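Local coordinates for protein alpha-galactosidase 1 (Saccharomyces cerevisiae, PDB 3LRK) that catalyses the hydrolysis of terminal, non-reducing alpha-D-galactose residues in alpha-D-galactosides such as galactose oligosaccharides, galactomannans and galactolipids, at residues Asn94-Gly97 against His98-Asp101; Thr159-Ile162 against Ser163-Tyr167; Lys168-Ser171 against Asp172-Asn175; Leu271-Asp274 against Glu275-His279; Phe280-Trp283 against Ala284-Lys287. The protein carries 1 engineered substitution. All coordinates share one frame; numbering follows the deposited sequence.

Contact 1: residues Asn94-Gly97 against His98-Asp101. With NA (sodium ion), chain K.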
loop_
_atom_site.group_PDB
_atom_site.type_symbol
_atom_site.label_atom_id
_atom_site.label_comp_id
_atom_site.label_asym_id
_atom_site.label_seq_id
_atom_site.Cartn_x
_atom_site.Cartn_y
_atom_site.Cartn_z
ATOM N N ASN A 94 -10.359 14.139 46.263
ATOM C CA ASN A 94 -11.798 13.987 46.483
ATOM C C ASN A 94 -12.477 13.033 45.474
ATOM O O ASN A 94 -13.699 12.853 45.492
ATOM C CB ASN A 94 -12.441 15.375 46.459
ATOM C CG ASN A 94 -11.805 16.321 47.479
ATOM O OD1 ASN A 94 -11.820 16.033 48.664
ATOM N ND2 ASN A 94 -11.224 17.426 47.011
ATOM N N GLY A 95 -11.677 12.394 44.626
ATOM C CA GLY A 95 -12.216 11.531 43.569
ATOM C C GLY A 95 -12.571 12.377 42.352
ATOM O O GLY A 95 -12.543 13.609 42.405
ATOM N N MET A 96 -12.898 11.715 41.246
ATOM C CA MET A 96 -13.203 12.417 40.004
ATOM C C MET A 96 -14.622 12.985 39.996
ATOM O O MET A 96 -14.842 14.064 39.473
ATOM C CB MET A 96 -12.985 11.488 38.795
ATOM C CG MET A 96 -11.566 10.863 38.739
ATOM S SD MET A 96 -10.205 12.011 39.099
ATOM C CE MET A 96 -10.416 13.228 37.833
ATOM N N GLY A 97 -15.575 12.256 40.577
ATOM C CA GLY A 97 -16.983 12.678 40.574
ATOM C C GLY A 97 -17.138 14.049 41.212
ATOM O O GLY A 97 -17.951 14.856 40.783
ATOM N N HIS A 98 -16.332 14.313 42.237
ATOM C CA HIS A 98 -16.318 15.629 42.882
ATOM C C HIS A 98 -15.827 16.770 41.970
ATOM O O HIS A 98 -16.321 17.908 42.059
ATOM C CB HIS A 98 -15.496 15.580 44.168
ATOM C CG HIS A 98 -15.729 16.753 45.061
ATOM N ND1 HIS A 98 -16.952 17.005 45.646
ATOM C CD2 HIS A 98 -14.911 17.758 45.449
ATOM C CE1 HIS A 98 -16.874 18.107 46.367
ATOM N NE2 HIS A 98 -15.643 18.574 46.274
ATOM N N VAL A 99 -14.861 16.469 41.103
ATOM C CA VAL A 99 -14.420 17.422 40.064
ATOM C C VAL A 99 -15.572 17.689 39.083
ATOM O O VAL A 99 -15.852 18.838 38.753
ATOM C CB VAL A 99 -13.170 16.913 39.289
ATOM C CG1 VAL A 99 -12.666 17.965 38.260
ATOM C CG2 VAL A 99 -12.060 16.505 40.257
ATOM N N ALA A 100 -16.236 16.620 38.632
ATOM C CA ALA A 100 -17.420 16.721 37.762
ATOM C C ALA A 100 -18.501 17.642 38.346
ATOM O O ALA A 100 -19.107 18.427 37.623
ATOM C CB ALA A 100 -18.004 15.334 37.514
ATOM N N ASP A 101 -18.743 17.514 39.649
ATOM C CA ASP A 101 -19.804 18.268 40.352
ATOM C C ASP A 101 -19.519 19.762 40.359
ATOM O O ASP A 101 -20.413 20.576 40.081
ATOM C CB ASP A 101 -19.956 17.758 41.790
ATOM C CG ASP A 101 -20.462 16.327 41.859
ATOM O OD1 ASP A 101 -21.046 15.831 40.873
ATOM O OD2 ASP A 101 -20.265 15.689 42.908
HETATM NA NA NA K . -14.851 20.720 46.524
HETATM O O HOH W 1 -15.715 11.890 43.851
#
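Asn94 and His98 meet side by side at the start of helix 96-105, Asn94 CB lying 3.6 Å from His98 CD2 and the amide turned 65° from the imidazole plane. Both side chains point the same way, on the more exposed, looser side of the contact. His98 turns CG anti to its backbone N (chi1 -165°), which carries the ring outward, and NE2 binds a sodium ion at 2.3 Å. His102, one turn on, binds the same ion and meets the His98 ring edge-to-face. A water fills the corner of the turn, donating to Asn94 O and accepting from His98 N at 3.0 Å. The backbone and the buried Met96, Val99 and Ala100 form the tight part. Ala100 N bonds to Met96 O at 3.0 Å, Asp101 N reaches Gly97 O at the same length, and Val99 CG2 rests 3.6 Å from Gly95 O. The partly exposed Asp101 is salt-bridged to Arg142, and Asn94 ND2 bonds to Glu46. This is the opening turn of one of the outer helices of the TIM barrel: Met96 and Ala100 lie on Phe110 of strand 109-115, while His98 and Val99 touch helix 46-58.

Contact 2: residues Thr159-Ile162 against Ser163-Tyr167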
loop_
_atom_site.group_PDB
_atom_site.type_symbol
_atom_site.label_atom_id
_atom_site.label_comp_id
_atom_site.label_asym_id
_atom_site.label_seq_id
_atom_site.Cartn_x
_atom_site.Cartn_y
_atom_site.Cartn_z
ATOM N N THR A 159 -6.282 -3.434 9.989
ATOM C CA THR A 159 -7.423 -3.438 9.071
ATOM C C THR A 159 -8.553 -2.584 9.657
ATOM O O THR A 159 -8.625 -2.398 10.867
ATOM C CB THR A 159 -7.961 -4.869 8.797
ATOM O OG1 THR A 159 -8.566 -5.401 9.984
ATOM C CG2 THR A 159 -6.856 -5.820 8.304
ATOM N N PRO A 160 -9.429 -2.026 8.801
ATOM C CA PRO A 160 -10.626 -1.328 9.331
ATOM C C PRO A 160 -11.424 -2.151 10.353
ATOM O O PRO A 160 -11.824 -1.635 11.405
ATOM C CB PRO A 160 -11.473 -1.109 8.068
ATOM C CG PRO A 160 -10.444 -0.946 6.993
ATOM C CD PRO A 160 -9.358 -1.955 7.333
ATOM N N GLU A 161 -11.642 -3.425 10.057
ATOM C CA GLU A 161 -12.509 -4.263 10.889
ATOM C C GLU A 161 -11.987 -4.477 12.316
ATOM O O GLU A 161 -12.762 -4.431 13.277
ATOM C CB GLU A 161 -12.760 -5.598 10.196
ATOM C CG GLU A 161 -13.733 -6.504 10.919
ATOM C CD GLU A 161 -13.543 -7.963 10.548
ATOM O OE1 GLU A 161 -14.552 -8.699 10.568
ATOM O OE2 GLU A 161 -12.389 -8.377 10.248
ATOM N N ILE A 162 -10.688 -4.737 12.455
ATOM C CA ILE A 162 -10.111 -4.920 13.791
ATOM C C ILE A 162 -10.110 -3.626 14.636
ATOM O O ILE A 162 -10.410 -3.671 15.827
ATOM C CB ILE A 162 -8.703 -5.587 13.753
ATOM C CG1 ILE A 162 -8.269 -5.973 15.171
ATOM C CG2 ILE A 162 -7.667 -4.679 13.070
ATOM C CD1 ILE A 162 -7.155 -7.032 15.220
ATOM N N SER A 163 -9.774 -2.489 14.027
ATOM C CA SER A 163 -9.777 -1.212 14.759
ATOM C C SER A 163 -11.207 -0.779 15.108
ATOM O O SER A 163 -11.478 -0.298 16.214
ATOM C CB SER A 163 -9.068 -0.128 13.952
ATOM O OG SER A 163 -7.666 -0.322 14.003
ATOM N N TYR A 164 -12.121 -0.951 14.159
ATOM C CA TYR A 164 -13.533 -0.700 14.410
ATOM C C TYR A 164 -14.072 -1.502 15.605
ATOM O O TYR A 164 -14.752 -0.949 16.459
ATOM C CB TYR A 164 -14.356 -1.010 13.156
ATOM C CG TYR A 164 -15.844 -1.070 13.394
ATOM C CD1 TYR A 164 -16.623 0.100 13.380
ATOM C CD2 TYR A 164 -16.480 -2.291 13.619
ATOM C CE1 TYR A 164 -17.987 0.044 13.578
ATOM C CE2 TYR A 164 -17.854 -2.358 13.833
ATOM C CZ TYR A 164 -18.600 -1.186 13.805
ATOM O OH TYR A 164 -19.965 -1.242 14.010
ATOM N N HIS A 165 -13.790 -2.801 15.661
ATOM C CA HIS A 165 -14.318 -3.610 16.763
ATOM C C HIS A 165 -13.727 -3.215 18.125
ATOM O O HIS A 165 -14.440 -3.211 19.132
ATOM C CB HIS A 165 -14.203 -5.101 16.464
ATOM C CG HIS A 165 -15.280 -5.596 15.538
ATOM N ND1 HIS A 165 -16.618 -5.572 15.877
ATOM C CD2 HIS A 165 -15.224 -6.088 14.277
ATOM C CE1 HIS A 165 -17.335 -6.052 14.875
ATOM N NE2 HIS A 165 -16.514 -6.361 13.889
ATOM N N ARG A 166 -12.457 -2.814 18.139
ATOM C CA ARG A 166 -11.803 -2.341 19.379
ATOM C C ARG A 166 -12.443 -1.039 19.895
ATOM O O ARG A 166 -12.708 -0.902 21.102
ATOM C CB ARG A 166 -10.290 -2.159 19.167
ATOM C CG ARG A 166 -9.496 -1.642 20.410
ATOM C CD ARG A 166 -7.990 -1.976 20.331
ATOM N NE ARG A 166 -7.440 -1.567 19.042
ATOM C CZ ARG A 166 -6.991 -0.360 18.749
ATOM N NH1 ARG A 166 -6.931 0.604 19.684
ATOM N NH2 ARG A 166 -6.582 -0.109 17.509
ATOM N N TYR A 167 -12.688 -0.099 18.988
ATOM C CA TYR A 167 -13.350 1.164 19.349
ATOM C C TYR A 167 -14.842 1.011 19.645
ATOM O O TYR A 167 -15.369 1.697 20.544
ATOM C CB TYR A 167 -13.024 2.279 18.342
ATOM C CG TYR A 167 -11.615 2.742 18.581
ATOM C CD1 TYR A 167 -10.568 2.359 17.743
ATOM C CD2 TYR A 167 -11.313 3.498 19.724
ATOM C CE1 TYR A 167 -9.249 2.751 18.017
ATOM C CE2 TYR A 167 -10.019 3.888 20.000
ATOM C CZ TYR A 167 -8.996 3.521 19.154
ATOM O OH TYR A 167 -7.726 3.930 19.459
#
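Glu161 and His165, one turn apart, meet at the N-terminal end of helix 160-177, which links strands 145-149 and 182-185 in a beta-alpha-beta unit of the TIM barrel. The methylene of Glu161 does the touching: CG sits 3.7 Å from His165 CD2, and the carboxylate and imidazole planes are turned 55° apart. With CG of His165 beside its backbone N (chi1 -79°), the ring leans back over the preceding turn, and CD2 comes to 3.1 Å from Glu161 O. The Tyr164 ring covers one face of the imidazole, its CD2 3.9 Å above the plane of His165, over the ring centre.

Beneath these side chains the first turns are laced by backbone bonds. Tyr164 N to Pro160 O is 2.9 Å, and His165 N and Arg166 N reach Glu161 O and Ile162 O in turn. Thr159 is the N-cap, its hydroxyl oxygen accepting a weak bond from Ile162 N.

Farther out, Ser163 OG bonds to Asp191, and Pro160, Ser163 and Tyr164 pack on Trp196 of helix 193-196. Pro160 lies on Phe157 of a second subunit and Glu161 on Ile162 of that subunit, while Ile162 meets Glu161 of a third, which places this end of the helix at the tetramer interface. The Arg166 chain bends at chi3 (50°); NE donates to Gln156 O, and NH1 is shared between Asn150 OD1 and Ala116 O.

Contact 3: residues Lys168-Ser171 against Asp172-Asn175. With NAG (2-acetamido-2-deoxy-beta-D-glucopyranose), chain E.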
loop_
_atom_site.group_PDB
_atom_site.type_symbol
_atom_site.label_atom_id
_atom_site.label_comp_id
_atom_site.label_asym_id
_atom_site.label_seq_id
_atom_site.Cartn_x
_atom_site.Cartn_y
_atom_site.Cartn_z
ATOM N N LYS A 168 -15.498 0.086 18.929
ATOM C CA LYS A 168 -16.875 -0.304 19.235
ATOM C C LYS A 168 -17.045 -0.920 20.619
ATOM O O LYS A 168 -18.066 -0.687 21.272
ATOM C CB LYS A 168 -17.459 -1.252 18.161
ATOM C CG LYS A 168 -18.948 -1.568 18.375
ATOM C CD LYS A 168 -19.565 -2.272 17.184
ATOM C CE LYS A 168 -21.068 -2.483 17.384
ATOM N NZ LYS A 168 -21.340 -3.596 18.359
ATOM N N ALA A 169 -16.064 -1.709 21.068
ATOM C CA ALA A 169 -16.101 -2.276 22.414
ATOM C C ALA A 169 -16.318 -1.201 23.490
ATOM O O ALA A 169 -17.138 -1.398 24.397
ATOM C CB ALA A 169 -14.828 -3.117 22.712
ATOM N N MET A 170 -15.612 -0.075 23.391
ATOM C CA MET A 170 -15.817 1.016 24.370
ATOM C C MET A 170 -17.105 1.824 24.105
ATOM O O MET A 170 -17.768 2.252 25.048
ATOM C CB MET A 170 -14.601 1.941 24.461
ATOM C CG MET A 170 -14.763 3.106 25.461
ATOM S SD MET A 170 -15.143 2.563 27.125
ATOM C CE MET A 170 -13.492 2.251 27.756
ATOM N N SER A 171 -17.453 2.007 22.834
ATOM C CA SER A 171 -18.720 2.652 22.457
ATOM C C SER A 171 -19.906 1.944 23.128
ATOM O O SER A 171 -20.751 2.593 23.768
ATOM C CB SER A 171 -18.902 2.635 20.936
ATOM O OG SER A 171 -20.046 3.381 20.543
ATOM N N ASP A 172 -19.948 0.618 22.974
ATOM C CA ASP A 172 -20.995 -0.216 23.571
ATOM C C ASP A 172 -20.989 -0.180 25.096
ATOM O O ASP A 172 -22.050 -0.088 25.725
ATOM C CB ASP A 172 -20.881 -1.662 23.090
ATOM C CG ASP A 172 -21.223 -1.824 21.616
ATOM O OD1 ASP A 172 -21.799 -0.896 21.005
ATOM O OD2 ASP A 172 -20.914 -2.899 21.067
ATOM N N ALA A 173 -19.799 -0.276 25.684
ATOM C CA ALA A 173 -19.637 -0.219 27.141
ATOM C C ALA A 173 -20.166 1.100 27.721
ATOM O O ALA A 173 -20.811 1.100 28.760
ATOM C CB ALA A 173 -18.167 -0.430 27.524
ATOM N N LEU A 174 -19.882 2.213 27.057
ATOM C CA LEU A 174 -20.377 3.523 27.493
ATOM C C LEU A 174 -21.898 3.590 27.370
ATOM O O LEU A 174 -22.596 4.046 28.293
ATOM C CB LEU A 174 -19.715 4.651 26.683
ATOM C CG LEU A 174 -18.233 4.943 26.898
ATOM C CD1 LEU A 174 -17.679 5.857 25.787
ATOM C CD2 LEU A 174 -17.974 5.556 28.298
ATOM N N ASN A 175 -22.421 3.096 26.247
ATOM C CA ASN A 175 -23.865 3.030 26.079
ATOM C C ASN A 175 -24.528 2.239 27.214
ATOM O O ASN A 175 -25.569 2.647 27.731
ATOM C CB ASN A 175 -24.225 2.429 24.710
ATOM C CG ASN A 175 -25.712 2.473 24.446
ATOM O OD1 ASN A 175 -26.444 1.568 24.836
ATOM N ND2 ASN A 175 -26.163 3.552 23.825
HETATM C C1 NAG E . -27.602 3.586 23.653
HETATM C C2 NAG E . -27.940 5.075 23.818
HETATM C C3 NAG E . -29.380 5.387 23.418
HETATM C C4 NAG E . -29.694 4.859 22.021
HETATM C C5 NAG E . -29.204 3.429 21.814
HETATM C C6 NAG E . -29.109 3.217 20.313
HETATM C C7 NAG E . -26.713 6.250 25.581
HETATM C C8 NAG E . -26.637 6.518 27.055
HETATM N N2 NAG E . -27.742 5.501 25.192
HETATM O O3 NAG E . -29.552 6.781 23.392
HETATM O O4 NAG E . -31.091 4.916 21.775
HETATM O O5 NAG E . -27.905 3.161 22.339
HETATM O O6 NAG E . -29.184 1.841 20.119
HETATM O O7 NAG E . -25.871 6.713 24.810
HETATM O O HOH W 2 -22.096 1.789 20.319
#
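Lys168 and Asp172, one helical turn apart, are joined by a salt bridge, Lys168 NZ to Asp172 OD2 at 2.8 Å. The lysine chain runs extended to CE and then bends at its last torsion (chi4 -75°), which brings the ammonium group to the syn lone pair of OD2. The other carboxylate oxygen has a different partner: a water donates to Asp172 OD1 at 2.8 Å and to Ser171 OG at 2.6 Å, bridging neighbouring side chains. Ser171 OG is held as well by Ile200 O.

On the buried flank Met170 folds at chi2 and chi3 and crosses Leu174, Met170 SD lying 3.9 Å from Leu174 CG. This pair packs on Leu146, Tyr183 and Ala135, from strands 145-149 and 182-185 and helix 131-140.

With chi1 at -174°, Asn175 extends alongside its own carbonyl carbon, and the amide leads away to the sugar, Asn175 ND2 being bonded covalently to NAG C1 (N-acetylglucosamine) at 1.4 Å. This is the C-terminal half of an outer helix of the TIM barrel, apolar where it faces the strands and carrying an N-glycosylation site near its end.

Contact 4: residues Leu271-Asp274 against Glu275-His279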
loop_
_atom_site.group_PDB
_atom_site.type_symbol
_atom_site.label_atom_id
_atom_site.label_comp_id
_atom_site.label_asym_id
_atom_site.label_seq_id
_atom_site.Cartn_x
_atom_site.Cartn_y
_atom_site.Cartn_z
ATOM N N LEU A 271 3.776 30.636 17.061
ATOM C CA LEU A 271 3.054 30.913 15.833
ATOM C C LEU A 271 2.865 32.427 15.701
ATOM O O LEU A 271 2.662 33.126 16.704
ATOM C CB LEU A 271 1.710 30.173 15.836
ATOM C CG LEU A 271 1.793 28.634 15.863
ATOM C CD1 LEU A 271 0.441 28.009 16.206
ATOM C CD2 LEU A 271 2.336 28.077 14.547
ATOM N N THR A 272 2.974 32.936 14.477
ATOM C CA THR A 272 2.680 34.348 14.218
ATOM C C THR A 272 1.175 34.564 14.341
ATOM O O THR A 272 0.413 33.596 14.434
ATOM C CB THR A 272 3.187 34.823 12.827
ATOM O OG1 THR A 272 2.385 34.243 11.784
ATOM C CG2 THR A 272 4.671 34.475 12.625
ATOM N N ASP A 273 0.741 35.820 14.347
ATOM C CA ASP A 273 -0.689 36.119 14.407
ATOM C C ASP A 273 -1.407 35.620 13.146
ATOM O O ASP A 273 -2.512 35.091 13.224
ATOM C CB ASP A 273 -0.941 37.618 14.605
ATOM C CG ASP A 273 -2.392 37.926 14.966
ATOM O OD1 ASP A 273 -2.939 37.288 15.896
ATOM O OD2 ASP A 273 -2.993 38.809 14.314
ATOM N N ASP A 274 -0.777 35.795 11.991
ATOM C CA ASP A 274 -1.339 35.265 10.745
ATOM C C ASP A 274 -1.477 33.744 10.767
ATOM O O ASP A 274 -2.499 33.217 10.339
ATOM C CB ASP A 274 -0.509 35.706 9.543
ATOM C CG ASP A 274 -0.704 37.166 9.220
ATOM O OD1 ASP A 274 -1.871 37.583 9.045
ATOM O OD2 ASP A 274 0.312 37.885 9.145
ATOM N N GLU A 275 -0.445 33.062 11.267
ATOM C CA GLU A 275 -0.441 31.605 11.381
ATOM C C GLU A 275 -1.562 31.103 12.291
ATOM O O GLU A 275 -2.222 30.118 11.967
ATOM C CB GLU A 275 0.925 31.088 11.865
ATOM C CG GLU A 275 2.013 31.130 10.790
ATOM C CD GLU A 275 3.400 30.719 11.287
ATOM O OE1 GLU A 275 3.691 30.824 12.497
ATOM O OE2 GLU A 275 4.220 30.301 10.446
ATOM N N GLU A 276 -1.773 31.785 13.418
ATOM C CA GLU A 276 -2.840 31.433 14.346
ATOM C C GLU A 276 -4.233 31.684 13.756
ATOM O O GLU A 276 -5.146 30.898 13.989
ATOM C CB GLU A 276 -2.664 32.147 15.693
ATOM C CG GLU A 276 -1.500 31.593 16.523
ATOM C CD GLU A 276 -1.423 32.155 17.939
ATOM O OE1 GLU A 276 -2.297 32.953 18.337
ATOM O OE2 GLU A 276 -0.479 31.776 18.659
ATOM N N LYS A 277 -4.386 32.754 12.970
ATOM C CA LYS A 277 -5.673 33.058 12.309
ATOM C C LYS A 277 -6.018 32.018 11.241
ATOM O O LYS A 277 -7.168 31.576 11.141
ATOM C CB LYS A 277 -5.655 34.447 11.655
ATOM C CG LYS A 277 -5.652 35.630 12.630
ATOM C CD LYS A 277 -6.229 36.889 11.981
ATOM C CE LYS A 277 -5.320 37.446 10.897
ATOM N NZ LYS A 277 -5.884 38.682 10.296
ATOM N N ALA A 278 -5.017 31.659 10.437
ATOM C CA ALA A 278 -5.144 30.622 9.409
ATOM C C ALA A 278 -5.543 29.288 10.039
ATOM O O ALA A 278 -6.467 28.627 9.573
ATOM C CB ALA A 278 -3.838 30.480 8.643
ATOM N N HIS A 279 -4.848 28.931 11.119
ATOM C CA HIS A 279 -5.047 27.676 11.846
ATOM C C HIS A 279 -6.455 27.594 12.467
ATOM O O HIS A 279 -7.179 26.615 12.246
ATOM C CB HIS A 279 -3.908 27.538 12.873
ATOM C CG HIS A 279 -4.053 26.406 13.844
ATOM N ND1 HIS A 279 -4.495 25.148 13.487
ATOM C CD2 HIS A 279 -3.740 26.333 15.164
ATOM C CE1 HIS A 279 -4.493 24.366 14.552
ATOM N NE2 HIS A 279 -4.031 25.057 15.581
HETATM O O HOH W 3 1.636 30.609 19.271
HETATM O O HOH W 4 -3.330 39.732 9.736
#
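A helix N-terminus is closed here by reciprocal side-chain and backbone bonds between Thr272 and Glu275, at the start of helix 273-285 in the barrel domain of the enzyme. Thr272 OG1 accepts from Glu275 N at 3.1 Å, and Glu275 OE1 accepts from Thr272 N at 3.0 Å. The threonine hydroxyl stands between its own N and carbonyl carbon (chi1 71°), facing the first turn. The glutamate, extended beyond CG, reaches back so that OE1 is met on its anti side, with the donor 29° out of the carboxylate plane. Its second oxygen, OE2, bonds to His460.

Leu271 lies just ahead of the cap. Its side chain crosses Glu275 at about a right angle, and its CB rests 3.6 Å from Glu276 CG. The Glu276 carboxylate is gripped from outside, by Ser303 at OE1 and by Lys300 and Gly267 N at OE2.

Farther along, Asp274 and Lys277 run side by side with their charges 4.3 Å apart from OD1 to NZ, too far for a salt bridge. A water spans the pair, donating to Asp274 OD1 at 2.7 Å and accepting from Lys277 NZ at 2.8 Å. Lys277 also makes a cation-pi contact with Trp397, while Asp273 is salt-bridged to Arg400 and touches an N-acetylglucosamine. With Thr272 as N-cap and Glu275 three residues on, the pair makes a capping box.

Contact 5: residues Phe280-Trp283 against Ala284-Lys287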
loop_
_atom_site.group_PDB
_atom_site.type_symbol
_atom_site.label_atom_id
_atom_site.label_comp_id
_atom_site.label_asym_id
_atom_site.label_seq_id
_atom_site.Cartn_x
_atom_site.Cartn_y
_atom_site.Cartn_z
ATOM N N PHE A 280 -6.857 28.634 13.201
ATOM C CA PHE A 280 -8.182 28.679 13.823
ATOM C C PHE A 280 -9.305 28.683 12.777
ATOM O O PHE A 280 -10.281 27.940 12.910
ATOM C CB PHE A 280 -8.291 29.883 14.773
ATOM C CG PHE A 280 -9.552 29.914 15.594
ATOM C CD1 PHE A 280 -9.725 29.052 16.690
ATOM C CD2 PHE A 280 -10.564 30.835 15.296
ATOM C CE1 PHE A 280 -10.889 29.097 17.457
ATOM C CE2 PHE A 280 -11.731 30.894 16.056
ATOM C CZ PHE A 280 -11.908 30.028 17.135
ATOM N N SER A 281 -9.140 29.495 11.730
ATOM C CA SER A 281 -10.130 29.616 10.653
ATOM C C SER A 281 -10.309 28.316 9.874
ATOM O O SER A 281 -11.436 27.953 9.530
ATOM C CB SER A 281 -9.753 30.731 9.675
ATOM O OG SER A 281 -9.673 31.988 10.329
ATOM N N MET A 282 -9.204 27.626 9.587
ATOM C CA MET A 282 -9.289 26.380 8.812
ATOM C C MET A 282 -9.889 25.213 9.619
ATOM O O MET A 282 -10.720 24.468 9.096
ATOM C CB MET A 282 -7.952 26.024 8.148
ATOM C CG MET A 282 -7.558 26.972 6.980
ATOM S SD MET A 282 -8.884 27.321 5.795
ATOM C CE MET A 282 -9.182 25.649 5.203
ATOM N N TRP A 283 -9.499 25.088 10.888
ATOM C CA TRP A 283 -10.131 24.131 11.821
ATOM C C TRP A 283 -11.638 24.406 11.952
ATOM O O TRP A 283 -12.452 23.475 11.933
ATOM C CB TRP A 283 -9.457 24.169 13.203
ATOM C CG TRP A 283 -8.287 23.192 13.451
ATOM C CD1 TRP A 283 -8.145 22.357 14.530
ATOM C CD2 TRP A 283 -7.124 22.974 12.625
ATOM N NE1 TRP A 283 -6.965 21.637 14.432
ATOM C CE2 TRP A 283 -6.323 21.997 13.273
ATOM C CE3 TRP A 283 -6.678 23.508 11.401
ATOM C CZ2 TRP A 283 -5.107 21.545 12.737
ATOM C CZ3 TRP A 283 -5.464 23.050 10.866
ATOM C CH2 TRP A 283 -4.699 22.072 11.534
ATOM N N ALA A 284 -12.024 25.678 12.073
ATOM C CA ALA A 284 -13.455 26.007 12.089
ATOM C C ALA A 284 -14.151 25.544 10.800
ATOM O O ALA A 284 -15.206 24.885 10.837
ATOM C CB ALA A 284 -13.671 27.504 12.317
ATOM N N MET A 285 -13.542 25.892 9.673
ATOM C CA MET A 285 -14.138 25.713 8.352
ATOM C C MET A 285 -14.341 24.252 7.939
ATOM O O MET A 285 -15.278 23.934 7.195
ATOM C CB MET A 285 -13.266 26.410 7.316
ATOM C CG MET A 285 -14.003 26.809 6.058
ATOM S SD MET A 285 -12.823 27.160 4.756
ATOM C CE MET A 285 -11.965 25.595 4.745
ATOM N N VAL A 286 -13.454 23.370 8.408
ATOM C CA VAL A 286 -13.594 21.934 8.141
ATOM C C VAL A 286 -14.420 21.221 9.218
ATOM O O VAL A 286 -14.539 19.990 9.206
ATOM C CB VAL A 286 -12.219 21.226 7.922
ATOM C CG1 VAL A 286 -11.460 21.879 6.777
ATOM C CG2 VAL A 286 -11.369 21.228 9.197
ATOM N N LYS A 287 -14.990 21.995 10.145
ATOM C CA LYS A 287 -15.801 21.446 11.239
ATOM C C LYS A 287 -15.011 20.450 12.114
ATOM O O LYS A 287 -15.519 19.403 12.532
ATOM C CB LYS A 287 -17.104 20.838 10.704
ATOM C CG LYS A 287 -18.309 21.785 10.670
ATOM C CD LYS A 287 -18.177 22.953 9.686
ATOM C CE LYS A 287 -19.578 23.466 9.323
ATOM N NZ LYS A 287 -19.534 24.787 8.648
#
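Met282 O takes the hydrogen of Val286 N at 3.0 Å, and Val286 also crowds it with a methyl group, CG2 at 3.3 Å. With CG1 trans to the carbonyl carbon (chi1 -57°), CG2 is left to lie against the last turn of helix 273-285. The two bonds before it, Ala284 N to Phe280 O and Met285 N to Ser281 O, are equally long. Met285 CB presses on the same Ser281 carbonyl oxygen at 3.3 Å.

The helix then ends in a Schellman motif. Val286 is the first residue to leave helical angles, and Lys287, with positive phi (59°), is the C-prime residue. Lys287 N bonds to Ala284 O at 3.0 Å, and Ser288 N reaches back to Trp283 O, while Ile315 O holds Lys287 NZ and Asn316 ND2 donates to Ala284 O, so the end of the helix is tied to the segment around 315-316.

Met282 and Met285 lie side by side and point the same way, Met282 SD and Met285 SD 4.1 Å apart; the modelled distance between their methyl groups is too short to be reliable, which leaves the methyl positions doubtful. Both pack on Trp346 of strand 342-349, and strand 461-469 adds Ile462 to Met282 and Phe464 to Met285, joining the barrel helix to the antiparallel sheet. Trp283 packs on helix 239-246, meets His279 edge-to-face, and gives its NE1 hydrogen to Asp262 O.

How the contacts relate
The five contacts sample three helices of the barrel domain. Contacts 2 and 3 adjoin on helix 160-177, with centres about 13 Å apart, and contacts 4 and 5 do the same on helix 273-285 at about 12 Å; contact 1 stands alone on helix 96-105, nearest atoms about 13 Å from contact 3. The two paired helices are far apart, with about 36 Å between the centres of contacts 2 and 4, which lie on opposite sides of the chain's centre. Two contacts come near the catalytic residues: the side chain of Arg166 in contact 2 is about 8 Å from that of the nucleophile Asp149, and Trp283 in contact 5 about 10 Å from the proton donor Asp209. Contacts 1, 3 and 4 each touch an N-acetylglucosamine.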